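Local coordinates for protein cytochrome P450 (CYP102L1) (Mycobacterium phage Adler, PDB 6N6Q) that binds heme as a phage-encoded cytochrome P450 and probably acts as a monooxygenase that oxidises an organic substrate, at residues I164-Q172 and R240-L248. Numbering follows the deposited sequence.
Sequences ISRAGFDYQ and RVGQSPDML
G168, in the last turn of helix 152-169, lies against M247, the first residue of helix 247-253, their CA atoms 5.0 Å apart. The G168 carbonyl oxygen accepts a hydrogen bond from M247 N at 3.0 Å and a second, weak one from L248 N. With CG anti to its carbonyl carbon (chi1 -57°) and the rest extended, M247 runs alongside G168 and brings SD to 3.6 Å from G168 CA. The same sulfur makes an oblique Met-aromatic contact, 5.3 Å from the centroid of the F169 ring, while L248 CB lies at that ring's edge, 4.3 Å from F169 CD2. D246, packed on G168 O, is the N-cap of helix 247-253: its OD1 accepts a hydrogen bond from D249 N and forms a salt bridge with R235. In this mainly helical part of the P450 fold, F275 of helix 265-296 touches both F169 and M247, whose side chain is about 6 Å from the bound heme. D170, leaving the helix with positive phi, sets OD2 at the guanidinium edge of R240, a long salt bridge of 3.7 Å to R240 NH1, carboxylate and guanidinium planes 78° apart. R240 NH2 and D246 OD2 form a long ion pair (3.9 Å), the oxygen well out of the guanidinium plane, so no N-H points at it.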
ATOM      1  N   ILE A 164       9.005  -2.493   7.611  1.00 41.81           N
ATOM      2  CA  ILE A 164       8.472  -1.308   8.278  1.00 47.75           C
ATOM      3  C   ILE A 164       8.783  -1.345   9.769  1.00 44.84           C
ATOM      4  O   ILE A 164       9.205  -0.342  10.356  1.00 43.91           O
ATOM      5  CB  ILE A 164       6.960  -1.182   8.025  1.00 46.29           C
ATOM      6  CG1 ILE A 164       6.680  -1.114   6.525  1.00 52.55           C
ATOM      7  CG2 ILE A 164       6.407   0.049   8.720  1.00 44.71           C
ATOM      8  CD1 ILE A 164       5.215  -1.098   6.195  1.00 56.55           C
ATOM      9  N   SER A 165       8.575  -2.500  10.406  1.00 43.61           N
ATOM     10  CA  SER A 165       8.749  -2.581  11.853  1.00 44.86           C
ATOM     11  C   SER A 165      10.211  -2.415  12.252  1.00 46.55           C
ATOM     12  O   SER A 165      10.520  -1.676  13.194  1.00 45.16           O
ATOM     13  CB  SER A 165       8.191  -3.906  12.375  1.00 44.13           C
ATOM     14  OG  SER A 165       8.900  -5.012  11.845  1.00 46.26           O
ATOM     15  N   ARG A 166      11.128  -3.079  11.542  1.00 44.95           N
ATOM     16  CA  ARG A 166      12.536  -3.001  11.919  1.00 44.52           C
ATOM     17  C   ARG A 166      13.144  -1.659  11.532  1.00 46.61           C
ATOM     18  O   ARG A 166      13.898  -1.068  12.311  1.00 48.51           O
ATOM     19  CB  ARG A 166      13.321  -4.145  11.281  1.00 45.89           C
ATOM     20  CG  ARG A 166      12.842  -5.527  11.687  1.00 45.91           C
ATOM     21  CD  ARG A 166      13.621  -6.600  10.951  1.00 43.39           C
ATOM     22  NE  ARG A 166      13.006  -7.917  11.079  1.00 48.49           N
ATOM     23  CZ  ARG A 166      13.574  -9.045  10.665  1.00 47.58           C
ATOM     24  NH1 ARG A 166      14.775  -9.017  10.106  1.00 53.03           N
ATOM     25  NH2 ARG A 166      12.945 -10.201  10.818  1.00 50.87           N
ATOM     26  N   ALA A 167      12.839  -1.160  10.332  1.00 44.96           N
ATOM     27  CA  ALA A 167      13.403   0.119   9.920  1.00 44.27           C
ATOM     28  C   ALA A 167      12.711   1.295  10.594  1.00 50.57           C
ATOM     29  O   ALA A 167      13.358   2.311  10.874  1.00 54.75           O
ATOM     30  CB  ALA A 167      13.330   0.270   8.400  1.00 52.61           C
ATOM     31  N   GLY A 168      11.416   1.177  10.872  1.00 52.69           N
ATOM     32  CA  GLY A 168      10.670   2.270  11.464  1.00 48.67           C
ATOM     33  C   GLY A 168      10.705   2.305  12.977  1.00 49.28           C
ATOM     34  O   GLY A 168      10.903   3.369  13.570  1.00 53.55           O
ATOM     35  N   PHE A 169      10.509   1.151  13.619  1.00 46.61           N
ATOM     36  CA  PHE A 169      10.443   1.080  15.072  1.00 53.71           C
ATOM     37  C   PHE A 169      11.560   0.252  15.691  1.00 50.77           C
ATOM     38  O   PHE A 169      11.615   0.144  16.921  1.00 46.27           O
ATOM     39  CB  PHE A 169       9.092   0.504  15.524  1.00 47.79           C
ATOM     40  CG  PHE A 169       7.951   0.854  14.620  1.00 48.95           C
ATOM     41  CD1 PHE A 169       7.261  -0.138  13.942  1.00 52.28           C
ATOM     42  CD2 PHE A 169       7.568   2.173  14.441  1.00 52.66           C
ATOM     43  CE1 PHE A 169       6.208   0.177  13.106  1.00 54.30           C
ATOM     44  CE2 PHE A 169       6.516   2.498  13.605  1.00 60.83           C
ATOM     45  CZ  PHE A 169       5.834   1.498  12.935  1.00 64.06           C
ATOM     46  N   ASP A 170      12.444  -0.336  14.882  1.00 53.76           N
ATOM     47  CA  ASP A 170      13.502  -1.219  15.374  1.00 51.55           C
ATOM     48  C   ASP A 170      12.920  -2.370  16.190  1.00 47.87           C
ATOM     49  O   ASP A 170      13.472  -2.776  17.215  1.00 52.33           O
ATOM     50  CB  ASP A 170      14.547  -0.439  16.177  1.00 57.62           C
ATOM     51  CG  ASP A 170      15.929  -1.060  16.094  1.00 66.93           C
ATOM     52  OD1 ASP A 170      16.085  -2.235  16.492  1.00 75.56           O
ATOM     53  OD2 ASP A 170      16.858  -0.374  15.618  1.00 75.64           O
ATOM     54  N   TYR A 171      11.789  -2.898  15.733  1.00 43.72           N
ATOM     55  CA  TYR A 171      11.129  -4.025  16.372  1.00 46.91           C
ATOM     56  C   TYR A 171      10.941  -5.142  15.357  1.00 48.52           C
ATOM     57  O   TYR A 171      10.623  -4.888  14.191  1.00 52.11           O
ATOM     58  CB  TYR A 171       9.772  -3.621  16.965  1.00 49.41           C
ATOM     59  CG  TYR A 171       9.207  -4.649  17.916  1.00 46.52           C
ATOM     60  CD1 TYR A 171       9.559  -4.646  19.258  1.00 48.73           C
ATOM     61  CD2 TYR A 171       8.329  -5.629  17.471  1.00 48.64           C
ATOM     62  CE1 TYR A 171       9.052  -5.586  20.134  1.00 46.98           C
ATOM     63  CE2 TYR A 171       7.815  -6.574  18.340  1.00 52.69           C
ATOM     64  CZ  TYR A 171       8.180  -6.546  19.670  1.00 52.31           C
ATOM     65  OH  TYR A 171       7.672  -7.484  20.540  1.00 69.69           O
ATOM     66  N   GLN A 172      11.140  -6.377  15.804  1.00 49.48           N
ATOM     67  CA  GLN A 172      11.022  -7.554  14.956  1.00 47.31           C
ATOM     68  C   GLN A 172       9.838  -8.391  15.416  1.00 48.25           C
ATOM     69  O   GLN A 172       9.712  -8.694  16.608  1.00 52.41           O
ATOM     70  CB  GLN A 172      12.309  -8.381  14.989  1.00 43.82           C
ATOM     71  CG  GLN A 172      12.218  -9.708  14.253  1.00 54.40           C
ATOM     72  CD  GLN A 172      13.564 -10.392  14.116  1.00 55.69           C
ATOM     73  OE1 GLN A 172      14.586  -9.736  13.911  1.00 51.93           O
ATOM     74  NE2 GLN A 172      13.572 -11.717  14.233  1.00 49.84           N
ATOM     75  N   ARG A 240      18.961   5.719  23.589  1.00 63.95           N
ATOM     76  CA  ARG A 240      19.362   5.640  22.179  1.00 59.43           C
ATOM     77  C   ARG A 240      20.595   6.499  21.890  1.00 63.35           C
ATOM     78  O   ARG A 240      20.633   7.266  20.925  1.00 61.63           O
ATOM     79  CB  ARG A 240      18.199   6.031  21.264  1.00 63.01           C
ATOM     80  CG  ARG A 240      16.976   5.137  21.390  1.00 67.62           C
ATOM     81  CD  ARG A 240      17.094   3.902  20.512  1.00 63.55           C
ATOM     82  NE  ARG A 240      17.113   4.250  19.095  1.00 66.63           N
ATOM     83  CZ  ARG A 240      17.091   3.362  18.105  1.00 60.73           C
ATOM     84  NH1 ARG A 240      17.046   2.066  18.377  1.00 60.28           N
ATOM     85  NH2 ARG A 240      17.111   3.773  16.844  1.00 59.01           N
ATOM     86  N   VAL A 241      21.615   6.358  22.741  1.00 55.52           N
ATOM     87  CA  VAL A 241      22.824   7.158  22.592  1.00 58.25           C
ATOM     88  C   VAL A 241      23.511   6.827  21.274  1.00 54.20           C
ATOM     89  O   VAL A 241      23.633   5.659  20.886  1.00 50.66           O
ATOM     90  CB  VAL A 241      23.767   6.925  23.786  1.00 63.60           C
ATOM     91  CG1 VAL A 241      25.125   7.566  23.538  1.00 55.20           C
ATOM     92  CG2 VAL A 241      23.145   7.474  25.061  1.00 59.55           C
ATOM     93  N   GLY A 242      23.943   7.871  20.566  1.00 55.90           N
ATOM     94  CA  GLY A 242      24.726   7.703  19.358  1.00 52.99           C
ATOM     95  C   GLY A 242      23.974   7.178  18.158  1.00 53.59           C
ATOM     96  O   GLY A 242      24.601   6.736  17.194  1.00 50.81           O
ATOM     97  N   GLN A 243      22.643   7.219  18.179  1.00 51.29           N
ATOM     98  CA  GLN A 243      21.842   6.687  17.087  1.00 53.77           C
ATOM     99  C   GLN A 243      20.882   7.747  16.569  1.00 50.96           C
ATOM    100  O   GLN A 243      20.358   8.558  17.338  1.00 55.73           O
ATOM    101  CB  GLN A 243      21.061   5.444  17.526  1.00 51.45           C
ATOM    102  CG  GLN A 243      21.949   4.286  17.948  1.00 59.13           C
ATOM    103  CD  GLN A 243      21.262   2.945  17.802  1.00 64.90           C
ATOM    104  OE1 GLN A 243      21.414   2.264  16.785  1.00 69.02           O
ATOM    105  NE2 GLN A 243      20.500   2.556  18.817  1.00 61.34           N
ATOM    106  N   SER A 244      20.662   7.736  15.259  1.00 55.22           N
ATOM    107  CA  SER A 244      19.721   8.668  14.659  1.00 57.79           C
ATOM    108  C   SER A 244      18.291   8.241  14.981  1.00 52.25           C
ATOM    109  O   SER A 244      17.977   7.047  14.956  1.00 51.16           O
ATOM    110  CB  SER A 244      19.922   8.736  13.147  1.00 51.06           C
ATOM    111  OG  SER A 244      21.161   9.344  12.829  1.00 64.96           O
ATOM    112  N   PRO A 245      17.406   9.189  15.285  1.00 49.19           N
ATOM    113  CA  PRO A 245      16.037   8.820  15.663  1.00 57.92           C
ATOM    114  C   PRO A 245      15.284   8.183  14.506  1.00 57.30           C
ATOM    115  O   PRO A 245      15.417   8.596  13.351  1.00 52.99           O
ATOM    116  CB  PRO A 245      15.411  10.161  16.068  1.00 55.78           C
ATOM    117  CG  PRO A 245      16.207  11.183  15.335  1.00 54.59           C
ATOM    118  CD  PRO A 245      17.610  10.647  15.292  1.00 53.88           C
ATOM    119  N   ASP A 246      14.495   7.164  14.827  1.00 52.57           N
ATOM    120  CA  ASP A 246      13.640   6.506  13.854  1.00 56.27           C
ATOM    121  C   ASP A 246      12.214   7.052  13.986  1.00 54.37           C
ATOM    122  O   ASP A 246      11.997   8.117  14.575  1.00 49.24           O
ATOM    123  CB  ASP A 246      13.728   4.983  14.036  1.00 52.41           C
ATOM    124  CG  ASP A 246      13.302   4.525  15.422  1.00 56.12           C
ATOM    125  OD1 ASP A 246      12.883   5.369  16.241  1.00 60.12           O
ATOM    126  OD2 ASP A 246      13.386   3.307  15.692  1.00 57.30           O
ATOM    127  N   MET A 247      11.235   6.324  13.444  1.00 56.54           N
ATOM    128  CA  MET A 247       9.855   6.800  13.483  1.00 54.73           C
ATOM    129  C   MET A 247       9.318   6.834  14.908  1.00 53.75           C
ATOM    130  O   MET A 247       8.638   7.789  15.299  1.00 57.56           O
ATOM    131  CB  MET A 247       8.972   5.919  12.602  1.00 53.86           C
ATOM    132  CG  MET A 247       9.423   5.842  11.157  1.00 60.81           C
ATOM    133  SD  MET A 247       8.370   4.765  10.170  1.00 56.94           S
ATOM    134  CE  MET A 247       9.272   4.744   8.623  1.00 55.38           C
ATOM    135  N   LEU A 248       9.609   5.798  15.697  1.00 52.43           N
ATOM    136  CA  LEU A 248       9.141   5.770  17.078  1.00 46.11           C
ATOM    137  C   LEU A 248       9.827   6.843  17.915  1.00 55.90           C
ATOM    138  O   LEU A 248       9.196   7.461  18.780  1.00 49.88           O
ATOM    139  CB  LEU A 248       9.370   4.382  17.676  1.00 48.14           C
ATOM    140  CG  LEU A 248       9.010   4.173  19.149  1.00 47.41           C
ATOM    141  CD1 LEU A 248       7.588   4.636  19.428  1.00 48.89           C
ATOM    142  CD2 LEU A 248       9.178   2.711  19.523  1.00 44.98           C
TER